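Beta-glucosidase (Chaetomella raphigera, PDB 6JXG) probably hydrolyses terminal, non-reducing beta-D-glucosyl residues with release of beta-D-glucose, as a family 3 glycoside hydrolase of cellulose degradation. Local coordinates at residues 393-396 with 397-400; 508-511 with 512-515; 365-369 with 370-374; 416-419 with 420-423; 161-164 with 165-168. All coordinates share one frame; numbering follows the deposited sequence.

Contact 1: 393-396 with 397-400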
loop_
_atom_site.group_PDB
_atom_site.type_symbol
_atom_site.label_atom_id
_atom_site.label_comp_id
_atom_site.label_asym_id
_atom_site.label_seq_id
_atom_site.Cartn_x
_atom_site.Cartn_y
_atom_site.Cartn_z
ATOM N N LEU A 393 19.945 -1.062 8.977
ATOM C CA LEU A 393 18.673 -1.728 9.357
ATOM C C LEU A 393 18.807 -2.043 10.831
ATOM O O LEU A 393 19.689 -2.835 11.214
ATOM C CB LEU A 393 18.435 -2.997 8.531
ATOM C CG LEU A 393 17.255 -3.877 9.004
ATOM C CD1 LEU A 393 15.969 -3.078 8.992
ATOM C CD2 LEU A 393 17.150 -5.126 8.145
ATOM N N VAL A 394 18.009 -1.385 11.665
ATOM C CA VAL A 394 17.978 -1.725 13.089
ATOM C C VAL A 394 17.233 -3.088 13.296
ATOM O O VAL A 394 16.021 -3.168 13.159
ATOM C CB VAL A 394 17.315 -0.646 13.948
ATOM C CG1 VAL A 394 17.408 -1.059 15.420
ATOM C CG2 VAL A 394 17.932 0.708 13.723
ATOM N N ALA A 395 17.991 -4.147 13.547
ATOM C CA ALA A 395 17.384 -5.430 13.836
ATOM C C ALA A 395 16.851 -5.484 15.262
ATOM O O ALA A 395 17.301 -4.749 16.108
ATOM C CB ALA A 395 18.379 -6.543 13.624
ATOM N N PRO A 396 15.920 -6.402 15.541
ATOM C CA PRO A 396 15.398 -6.454 16.930
ATOM C C PRO A 396 16.505 -6.527 18.002
ATOM O O PRO A 396 16.469 -5.817 18.998
ATOM C CB PRO A 396 14.582 -7.734 16.929
ATOM C CG PRO A 396 14.021 -7.795 15.545
ATOM C CD PRO A 396 15.194 -7.304 14.651
ATOM N N LEU A 397 17.485 -7.412 17.805
ATOM C CA LEU A 397 18.548 -7.556 18.809
ATOM C C LEU A 397 19.416 -6.290 18.977
ATOM O O LEU A 397 19.890 -5.977 20.102
ATOM C CB LEU A 397 19.402 -8.812 18.498
ATOM C CG LEU A 397 20.507 -9.083 19.521
ATOM C CD1 LEU A 397 19.827 -9.400 20.862
ATOM C CD2 LEU A 397 21.409 -10.192 19.058
ATOM N N ASP A 398 19.605 -5.527 17.885
ATOM C CA ASP A 398 20.307 -4.225 17.932
ATOM C C ASP A 398 19.642 -3.333 18.931
ATOM O O ASP A 398 20.281 -2.637 19.702
ATOM C CB ASP A 398 20.307 -3.539 16.526
ATOM C CG ASP A 398 21.070 -4.327 15.463
ATOM O OD1 ASP A 398 21.812 -5.297 15.835
ATOM O OD2 ASP A 398 20.936 -3.975 14.248
ATOM N N ALA A 399 18.308 -3.238 18.874
ATOM C CA ALA A 399 17.551 -2.368 19.777
ATOM C C ALA A 399 17.391 -2.967 21.183
ATOM O O ALA A 399 17.392 -2.257 22.154
ATOM C CB ALA A 399 16.179 -2.084 19.223
ATOM N N ILE A 400 17.198 -4.258 21.281
ATOM C CA ILE A 400 16.938 -4.848 22.584
ATOM C C ILE A 400 18.181 -4.886 23.500
ATOM O O ILE A 400 18.080 -4.574 24.678
ATOM C CB ILE A 400 16.388 -6.266 22.398
ATOM C CG1 ILE A 400 14.962 -6.181 21.807
ATOM C CG2 ILE A 400 16.500 -7.093 23.688
ATOM C CD1 ILE A 400 14.500 -7.520 21.285
#
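The start of helix 396-406 illustrates N-terminal capping from inside the helix: Ala395 holds the N-cap position, and Asp398, three residues on, reaches back to it. Ala395 N donates to Asp398 OD2 over 3.0 Å with an N-H...O angle of 159°, arriving from above the carboxylate plane, 54° out of it. This is one half of a capping box; the reciprocal half is missing because alanine has no side-chain acceptor. With CG placed beside its own backbone N (chi1 -64°), the Asp398 carboxylate swings back along the incoming chain. The same oxygen grazes the Ala395 methyl, CB lying 3.7 Å from OD2.

Pro396 follows as the first helical residue, a place where the lack of an N-H costs no helical bond. Its O takes the Ile400 N-H at 2.9 Å, and Ile400 CG1 packs 3.2 Å from that Pro396 O. The bond from Ala399 N to Ala395 O is weak, at 3.3 Å. Beside it, Val394 CG1 lies 4.1 Å from Ala399 CB and also brushes the CB of Asp398.

The neighbouring elements close round this helix start. Val394 makes backbone hydrogen bonds to Gln509 and Gly512, helix 511-519 packs on Val394, Pro396 and Ala399 through Asn513, Leu515 and Ala516, and Phe435 of strand 431-438 touches both Pro396 and Ile400.

Contact 2: 508-511 with 512-515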
loop_
_atom_site.group_PDB
_atom_site.type_symbol
_atom_site.label_atom_id
_atom_site.label_comp_id
_atom_site.label_asym_id
_atom_site.label_seq_id
_atom_site.Cartn_x
_atom_site.Cartn_y
_atom_site.Cartn_z
ATOM N N GLY A 508 10.833 -1.535 7.275
ATOM C CA GLY A 508 11.902 -0.677 6.827
ATOM C C GLY A 508 13.014 -0.517 7.838
ATOM O O GLY A 508 13.091 -1.255 8.854
ATOM N N GLN A 509 13.834 0.517 7.610
ATOM C CA GLN A 509 15.125 0.665 8.302
ATOM C C GLN A 509 15.064 0.784 9.806
ATOM O O GLN A 509 16.015 0.334 10.517
ATOM C CB GLN A 509 15.929 1.842 7.730
ATOM C CG GLN A 509 15.317 3.240 8.005
ATOM C CD GLN A 509 15.962 4.314 7.159
ATOM O OE1 GLN A 509 16.153 4.138 5.954
ATOM N NE2 GLN A 509 16.328 5.425 7.783
ATOM N N GLU A 510 13.992 1.415 10.284
ATOM C CA GLU A 510 13.829 1.588 11.722
ATOM C C GLU A 510 13.071 0.465 12.458
ATOM O O GLU A 510 12.850 0.566 13.673
ATOM C CB GLU A 510 13.204 2.960 12.014
ATOM C CG GLU A 510 14.239 4.074 11.844
ATOM C CD GLU A 510 15.176 4.297 13.007
ATOM O OE1 GLU A 510 14.763 4.125 14.211
ATOM O OE2 GLU A 510 16.342 4.659 12.719
ATOM N N SER A 511 12.812 -0.632 11.760
ATOM C CA SER A 511 12.037 -1.778 12.278
ATOM C C SER A 511 12.281 -2.092 13.773
ATOM O O SER A 511 11.358 -2.042 14.596
ATOM C CB SER A 511 12.335 -3.043 11.418
ATOM O OG SER A 511 11.632 -4.179 11.895
ATOM N N GLY A 512 13.501 -2.470 14.099
ATOM C CA GLY A 512 13.833 -2.926 15.437
ATOM C C GLY A 512 13.674 -1.838 16.497
ATOM O O GLY A 512 13.343 -2.157 17.666
ATOM N N ASN A 513 13.851 -0.566 16.126
ATOM C CA ASN A 513 13.508 0.540 17.070
ATOM C C ASN A 513 12.011 0.664 17.354
ATOM O O ASN A 513 11.555 0.737 18.541
ATOM C CB ASN A 513 14.100 1.872 16.617
ATOM C CG ASN A 513 15.584 1.959 16.927
ATOM O OD1 ASN A 513 16.057 1.348 17.890
ATOM N ND2 ASN A 513 16.294 2.751 16.176
ATOM N N GLY A 514 11.211 0.554 16.299
ATOM C CA GLY A 514 9.820 0.604 16.507
ATOM C C GLY A 514 9.366 -0.558 17.370
ATOM O O GLY A 514 8.578 -0.401 18.305
ATOM N N LEU A 515 9.881 -1.741 17.110
ATOM C CA LEU A 515 9.523 -2.916 17.908
ATOM C C LEU A 515 9.858 -2.760 19.384
ATOM O O LEU A 515 9.039 -3.102 20.255
ATOM C CB LEU A 515 10.253 -4.139 17.357
ATOM C CG LEU A 515 10.091 -5.397 18.172
ATOM C CD1 LEU A 515 8.616 -5.832 17.991
ATOM C CD2 LEU A 515 11.077 -6.552 17.832
#
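Glu510 and Asn513 meet twice, through backbone and through side chains, at the point where a type I turn (Gly508 to Ser511) feeds into helix 511-519. Among the main-chain bonds, Glu510 O is gripped by Gly514 N at 3.1 Å and, weakly, by Asn513 N at 2.9 Å. Ser511 O receives Leu515 N at 2.9 Å, and the turn before them is closed by Ser511 N on Gly508 O.

The side-chain bond runs from Asn513 ND2 to Glu510 OE1, 2.8 Å long and nearly straight at 168°. Glu510 is bent at chi2 (-81°), which folds its carboxylate over toward the first helical turn. The acceptor lies in the plane of the Asn513 amide, whereas the amide nitrogen stands above the carboxylate plane, the two flat groups being 35° apart.

Two polar ends look elsewhere: Glu510 OE2 pairs with Tyr392 OH, and Ser511 OG with His378 NE2.

Although Glu510 is the N-cap residue, its carboxylate binds a side-chain amide and not a helical N-H. A buried acid with both oxygens hydrogen-bonded, close to the helix N-terminus and touched by Lys323 and Arg327, is likely to remain ionised.

Contact 3: 365-369 with 370-374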
loop_
_atom_site.group_PDB
_atom_site.type_symbol
_atom_site.label_atom_id
_atom_site.label_comp_id
_atom_site.label_asym_id
_atom_site.label_seq_id
_atom_site.Cartn_x
_atom_site.Cartn_y
_atom_site.Cartn_z
ATOM N N GLY A 365 25.060 -9.277 4.863
ATOM C CA GLY A 365 24.840 -7.880 4.520
ATOM C C GLY A 365 23.357 -7.567 4.229
ATOM O O GLY A 365 22.659 -8.382 3.578
ATOM N N ILE A 366 22.888 -6.413 4.732
ATOM C CA ILE A 366 21.454 -6.117 4.719
ATOM C C ILE A 366 20.983 -5.884 3.279
ATOM O O ILE A 366 19.802 -6.081 3.003
ATOM C CB ILE A 366 21.041 -4.939 5.658
ATOM C CG1 ILE A 366 21.800 -3.665 5.254
ATOM C CG2 ILE A 366 21.276 -5.333 7.124
ATOM C CD1 ILE A 366 21.644 -2.464 6.138
ATOM N N ASN A 367 21.924 -5.466 2.393
ATOM C CA ASN A 367 21.631 -5.278 0.962
ATOM C C ASN A 367 22.295 -6.314 0.056
ATOM O O ASN A 367 22.421 -6.063 -1.134
ATOM C CB ASN A 367 22.054 -3.877 0.526
ATOM C CG ASN A 367 21.307 -2.800 1.257
ATOM O OD1 ASN A 367 20.081 -2.871 1.430
ATOM N ND2 ASN A 367 22.049 -1.761 1.709
ATOM N N SER A 368 22.648 -7.479 0.629
ATOM C CA SER A 368 23.337 -8.487 -0.100
ATOM C C SER A 368 22.509 -9.304 -1.027
ATOM O O SER A 368 23.074 -10.014 -1.820
ATOM C CB SER A 368 24.102 -9.443 0.853
ATOM O OG SER A 368 23.242 -10.204 1.703
ATOM N N CYS A 369 21.177 -9.242 -0.989
ATOM C CA CYS A 369 20.379 -10.023 -1.961
ATOM C C CYS A 369 19.803 -9.037 -2.904
ATOM O O CYS A 369 19.148 -8.098 -2.468
ATOM C CB CYS A 369 19.227 -10.836 -1.261
ATOM S SG CYS A 369 19.786 -11.909 0.129
ATOM N N SER A 370 19.958 -9.285 -4.201
ATOM C CA SER A 370 19.503 -8.394 -5.240
ATOM C C SER A 370 17.990 -8.160 -5.097
ATOM O O SER A 370 17.202 -9.116 -4.934
ATOM C CB SER A 370 19.817 -9.034 -6.586
ATOM O OG SER A 370 19.322 -8.249 -7.627
ATOM N N ASP A 371 17.566 -6.904 -5.124
ATOM C CA ASP A 371 16.144 -6.566 -4.988
ATOM C C ASP A 371 15.479 -7.189 -3.749
ATOM O O ASP A 371 14.299 -7.387 -3.725
ATOM C CB ASP A 371 15.361 -6.940 -6.253
ATOM C CG ASP A 371 15.851 -6.206 -7.500
ATOM O OD1 ASP A 371 16.345 -5.076 -7.368
ATOM O OD2 ASP A 371 15.647 -6.737 -8.608
ATOM N N ARG A 372 16.270 -7.422 -2.702
ATOM C CA ARG A 372 15.840 -8.020 -1.393
ATOM C C ARG A 372 15.243 -9.420 -1.597
ATOM O O ARG A 372 14.397 -9.873 -0.796
ATOM C CB ARG A 372 14.857 -7.125 -0.627
ATOM C CG ARG A 372 15.191 -5.637 -0.681
ATOM C CD ARG A 372 16.388 -5.329 0.212
ATOM N NE ARG A 372 17.678 -5.616 -0.432
ATOM C CZ ARG A 372 18.355 -4.804 -1.202
ATOM N NH1 ARG A 372 19.508 -5.218 -1.699
ATOM N NH2 ARG A 372 17.958 -3.570 -1.437
ATOM N N GLY A 373 15.751 -10.120 -2.607
ATOM C CA GLY A 373 15.269 -11.455 -2.990
ATOM C C GLY A 373 15.802 -12.576 -2.129
ATOM O O GLY A 373 16.302 -13.588 -2.624
ATOM N N CYS A 374 15.621 -12.460 -0.838
ATOM C CA CYS A 374 15.779 -13.563 0.069
ATOM C C CYS A 374 15.041 -13.221 1.371
ATOM O O CYS A 374 14.784 -12.014 1.668
ATOM C CB CYS A 374 17.297 -13.775 0.370
ATOM S SG CYS A 374 18.098 -12.503 1.371
HETATM O O HOH W 1 19.174 -7.792 0.962
#
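Ser370 leads the chain out of Cys369, and its O accepts Gly373 N at 2.9 Å. Asp371 comes next, turned from the preceding segment; its carboxylate meets Arg64 in a salt bridge and Tyr444 in a hydrogen bond.

Arg372 carries the contact. Its N donates to Cys369 O at 3.0 Å, from above the carbonyl plane, and bends at chi2 (-74°) and chi3 (82°) curl the chain until NH1 comes back to the same oxygen in a weak bond, also 3.0 Å long. Asn367 OD1, which accepts from Phe390 N, sits 3.6 Å above the guanidinium plane, over its centre. NE donates to a water at 3.0 Å, and that water donates to Ile366 O and accepts from Cys369 N, joining three parts of the loop. NH2 pairs with Ala388 O and Asp389. A leucine in place of Arg372 would probably leave Asp389 without its charged mate and the bridging water without one of its donors.

Gly373 is the centre of an inverse gamma turn, in which Cys374 N bonds weakly to Arg372 O. Cys374 then closes the ring, its SG joined to Cys369 SG in a disulfide with chi3 76°.

The principle at work is cross-linking without regular secondary structure: one covalent bridge ties the two ends of a six-residue loop, the folded-back arginine returns to Cys369 O, and the water links it to Cys369 N and to Ile366 O just upstream of the ring. The guanidinium is thus tied to the loop by a weak bond and a water, and to Asp389 by charge.

Contact 4: 416-419 with 420-423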
loop_
_atom_site.group_PDB
_atom_site.type_symbol
_atom_site.label_atom_id
_atom_site.label_comp_id
_atom_site.label_asym_id
_atom_site.label_seq_id
_atom_site.Cartn_x
_atom_site.Cartn_y
_atom_site.Cartn_z
ATOM N N THR A 416 19.712 -18.304 14.954
ATOM C CA THR A 416 19.484 -19.118 13.784
ATOM C C THR A 416 18.097 -19.697 13.989
ATOM O O THR A 416 17.455 -19.460 15.013
ATOM C CB THR A 416 20.483 -20.274 13.624
ATOM O OG1 THR A 416 20.194 -21.329 14.560
ATOM C CG2 THR A 416 21.840 -19.850 13.823
ATOM N N ASP A 417 17.645 -20.459 13.011
ATOM C CA ASP A 417 16.384 -21.123 13.075
ATOM C C ASP A 417 16.512 -22.597 13.499
ATOM O O ASP A 417 15.558 -23.417 13.300
ATOM C CB ASP A 417 15.692 -21.033 11.750
ATOM C CG ASP A 417 15.223 -19.587 11.431
ATOM O OD1 ASP A 417 15.094 -18.724 12.313
ATOM O OD2 ASP A 417 14.975 -19.375 10.281
ATOM N N SER A 418 17.656 -22.958 14.062
ATOM C CA SER A 418 17.802 -24.356 14.604
ATOM C C SER A 418 16.813 -24.610 15.760
ATOM O O SER A 418 16.809 -23.855 16.729
ATOM C CB SER A 418 19.182 -24.556 15.187
ATOM O OG SER A 418 19.163 -25.767 15.953
ATOM N N THR A 419 15.975 -25.628 15.632
ATOM C CA THR A 419 15.001 -25.959 16.681
ATOM C C THR A 419 15.685 -26.527 17.940
ATOM O O THR A 419 15.176 -26.364 19.034
ATOM C CB THR A 419 13.942 -26.935 16.186
ATOM O OG1 THR A 419 14.544 -28.145 15.700
ATOM C CG2 THR A 419 13.133 -26.312 15.084
ATOM N N SER A 420 16.834 -27.200 17.795
ATOM C CA SER A 420 17.490 -27.775 18.966
ATOM C C SER A 420 18.157 -26.666 19.708
ATOM O O SER A 420 18.091 -26.618 20.897
ATOM C CB SER A 420 18.515 -28.871 18.550
ATOM O OG SER A 420 19.219 -28.364 17.412
ATOM N N ALA A 421 18.821 -25.749 19.022
ATOM C CA ALA A 421 19.461 -24.616 19.714
ATOM C C ALA A 421 18.439 -23.645 20.330
ATOM O O ALA A 421 18.704 -23.003 21.357
ATOM C CB ALA A 421 20.353 -23.842 18.743
ATOM N N ALA A 422 17.292 -23.531 19.650
ATOM C CA ALA A 422 16.155 -22.776 20.144
ATOM C C ALA A 422 15.623 -23.316 21.491
ATOM O O ALA A 422 15.479 -22.551 22.448
ATOM C CB ALA A 422 15.035 -22.791 19.109
ATOM N N ALA A 423 15.338 -24.616 21.546
ATOM C CA ALA A 423 14.810 -25.211 22.809
ATOM C C ALA A 423 15.860 -25.090 23.893
ATOM O O ALA A 423 15.570 -24.818 25.087
ATOM C CB ALA A 423 14.409 -26.663 22.594
#
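Three donors converge on a single hydroxyl oxygen at this helix start: Ser418 OG accepts from Ala421 N, from Ser420 OG and, weakly, from Ser420 N. The bond from Ala421 N is 3.1 Å long and almost straight, at 173°, and is the classical N-cap interaction, serine supplying the acceptor that the first turn of a helix lacks. Ser420 OG adds its hydrogen from 3.0 Å, a hydroxyl-to-hydroxyl bond in which the capping oxygen is the acceptor. The third bond, from Ser420 N at 3.3 Å, is bent.

The torsion explains the reach. Ser418 OG points opposite its own N (chi1 167°), and therefore lies next to the carbonyl carbon and over the N-H groups that follow. Its CB meanwhile rests 3.8 Å from Ala421 CB. An alanine at Ser418 is likely to leave the Ala421 N-H without its cap and the Ser420 hydroxyl without this acceptor, so that the helix end would hold less firmly.

Main-chain bonds continue the pattern, Ala422 N to Ser418 O at 3.0 Å and Ala423 N to Thr419 O at 3.1 Å. Just upstream, Thr416 OG1 accepts Ser418 N at 3.1 Å, an ST turn that leads the chain into the cap.

The capped end lies at the surface, where the loop from edge strand 410-414 enters helix 419-427. On its inner side helix 463-471 packs against it, Ala422 meeting Leu466 and Val470, and Thr419 meeting Ala469, while Asp417 OD1 accepts the backbone N of Gln357.

Contact 5: 161-164 with 165-168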
loop_
_atom_site.group_PDB
_atom_site.type_symbol
_atom_site.label_atom_id
_atom_site.label_comp_id
_atom_site.label_asym_id
_atom_site.label_seq_id
_atom_site.Cartn_x
_atom_site.Cartn_y
_atom_site.Cartn_z
ATOM N N GLU A 161 -3.831 -8.899 -9.415
ATOM C CA GLU A 161 -4.026 -9.367 -8.036
ATOM C C GLU A 161 -3.168 -10.600 -7.719
ATOM O O GLU A 161 -3.287 -11.133 -6.637
ATOM C CB GLU A 161 -5.520 -9.563 -7.757
ATOM C CG GLU A 161 -6.305 -8.239 -7.813
ATOM C CD GLU A 161 -6.016 -7.343 -6.593
ATOM O OE1 GLU A 161 -5.664 -7.942 -5.517
ATOM O OE2 GLU A 161 -6.158 -6.058 -6.723
ATOM N N GLN A 162 -2.408 -11.097 -8.697
ATOM C CA GLN A 162 -1.401 -12.161 -8.440
ATOM C C GLN A 162 -0.219 -12.027 -9.373
ATOM O O GLN A 162 -0.344 -11.536 -10.491
ATOM C CB GLN A 162 -2.001 -13.570 -8.554
ATOM C CG GLN A 162 -2.531 -13.879 -9.979
ATOM C CD GLN A 162 -3.131 -15.283 -10.040
ATOM O OE1 GLN A 162 -4.057 -15.600 -9.272
ATOM N NE2 GLN A 162 -2.547 -16.137 -10.857
ATOM N N GLU A 163 0.937 -12.526 -8.919
ATOM C CA GLU A 163 2.164 -12.486 -9.702
ATOM C C GLU A 163 2.271 -13.672 -10.685
ATOM O O GLU A 163 2.828 -13.552 -11.776
ATOM C CB GLU A 163 3.381 -12.503 -8.786
ATOM C CG GLU A 163 3.478 -11.205 -8.003
ATOM C CD GLU A 163 3.530 -10.040 -8.949
ATOM O OE1 GLU A 163 4.608 -9.795 -9.562
ATOM O OE2 GLU A 163 2.460 -9.386 -9.142
ATOM N N THR A 164 1.695 -14.796 -10.281
ATOM C CA THR A 164 1.629 -15.975 -11.127
ATOM C C THR A 164 0.929 -15.682 -12.466
ATOM O O THR A 164 -0.264 -15.248 -12.542
ATOM C CB THR A 164 0.956 -17.138 -10.385
ATOM O OG1 THR A 164 1.687 -17.451 -9.180
ATOM C CG2 THR A 164 0.934 -18.425 -11.298
ATOM N N ASN A 165 1.683 -15.867 -13.544
ATOM C CA ASN A 165 1.228 -15.610 -14.921
ATOM C C ASN A 165 0.719 -14.199 -15.130
ATOM O O ASN A 165 -0.143 -13.974 -15.918
ATOM C CB ASN A 165 0.070 -16.571 -15.351
ATOM C CG ASN A 165 0.446 -18.044 -15.217
ATOM O OD1 ASN A 165 1.553 -18.416 -15.443
ATOM N ND2 ASN A 165 -0.481 -18.851 -14.793
ATOM N N ARG A 166 1.254 -13.249 -14.400
ATOM C CA ARG A 166 0.761 -11.927 -14.466
ATOM C C ARG A 166 0.821 -11.312 -15.841
ATOM O O ARG A 166 0.054 -10.396 -16.074
ATOM C CB ARG A 166 1.510 -10.988 -13.508
ATOM C CG ARG A 166 2.984 -10.780 -13.887
ATOM C CD ARG A 166 3.718 -9.918 -12.859
ATOM N NE ARG A 166 5.099 -9.784 -13.255
ATOM C CZ ARG A 166 5.882 -8.772 -12.888
ATOM N NH1 ARG A 166 5.391 -7.830 -12.136
ATOM N NH2 ARG A 166 7.143 -8.711 -13.304
ATOM N N ASP A 167 1.695 -11.771 -16.722
ATOM C CA ASP A 167 1.792 -11.133 -18.023
ATOM C C ASP A 167 1.111 -11.929 -19.096
ATOM O O ASP A 167 1.267 -11.621 -20.294
ATOM C CB ASP A 167 3.218 -10.832 -18.408
ATOM C CG ASP A 167 4.060 -12.044 -18.531
ATOM O OD1 ASP A 167 5.205 -11.807 -18.825
ATOM O OD2 ASP A 167 3.654 -13.183 -18.260
ATOM N N THR A 168 0.282 -12.907 -18.691
ATOM C CA THR A 168 -0.551 -13.541 -19.697
ATOM C C THR A 168 -2.018 -13.745 -19.271
ATOM O O THR A 168 -2.905 -13.808 -20.110
ATOM C CB THR A 168 -0.005 -14.948 -20.070
ATOM O OG1 THR A 168 0.104 -15.751 -18.890
ATOM C CG2 THR A 168 1.408 -14.912 -20.655
HETATM O O HOH W 2 2.939 -7.348 -10.753
#
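Glu163 and Arg166 form the close side of this turn, their side chains lying alongside each other and pointing the same way. Glu163 OE1 stands 3.3 Å from Arg166 NH1, a salt bridge of charges alone, since the oxygen lies well out of the guanidinium plane and no N-H is aimed at it. The directed link goes through a water at the guanidinium edge, which accepts from Arg166 NH1 at 2.9 Å and donates to Glu163 OE2 at 2.6 Å. Glu163 OE1 also takes the Gly443 N-H, and Arg166 NH1 has a second acid in Glu442, so this side joins the loop after strand 151-157 to the C-terminal family region.

The backbone beneath is a type II turn from Glu163 to Arg166, closed by Arg166 N on Glu163 O at 3.1 Å. Asn165 occupies its third position with left-handed angles (56/31), a conformation asparagine tolerates well. Gln162 NE2, which also donates to Val545 O, bonds to Thr164 O at 3.0 Å, nearly straight at 176°.

The other side is looser. Asn165 lies beside Thr164, with ND2 3.8 Å from Thr164 CG2, and beyond it the chain runs through solvent-exposed Asp167 and Thr168, where Thr168 N bonds to Asn165 O.

Overall arrangement
Along the chain the order is contact 5, 3, 1, 4, 2, and all but contact 5 belong to the family 3 C-terminal domain. Contacts 1 and 2, at the starts of helices 396-406 and 511-519, lie 7 Å apart between centres and touch through backbone bonds and packing. Contact 3 precedes contact 1 in the same long loop after strand 351-355 and touches it where Ile366 meets Leu393, so that contacts 3, 1 and 2 form a connected group. Contact 4 stands apart at the surface, about 20 Å from contact 1, centre to centre. Contact 5, in the N-terminal domain, stays about 10 Å from contact 3 at the nearest atoms, yet reaches the C-terminal domain through Glu442 and Gly443.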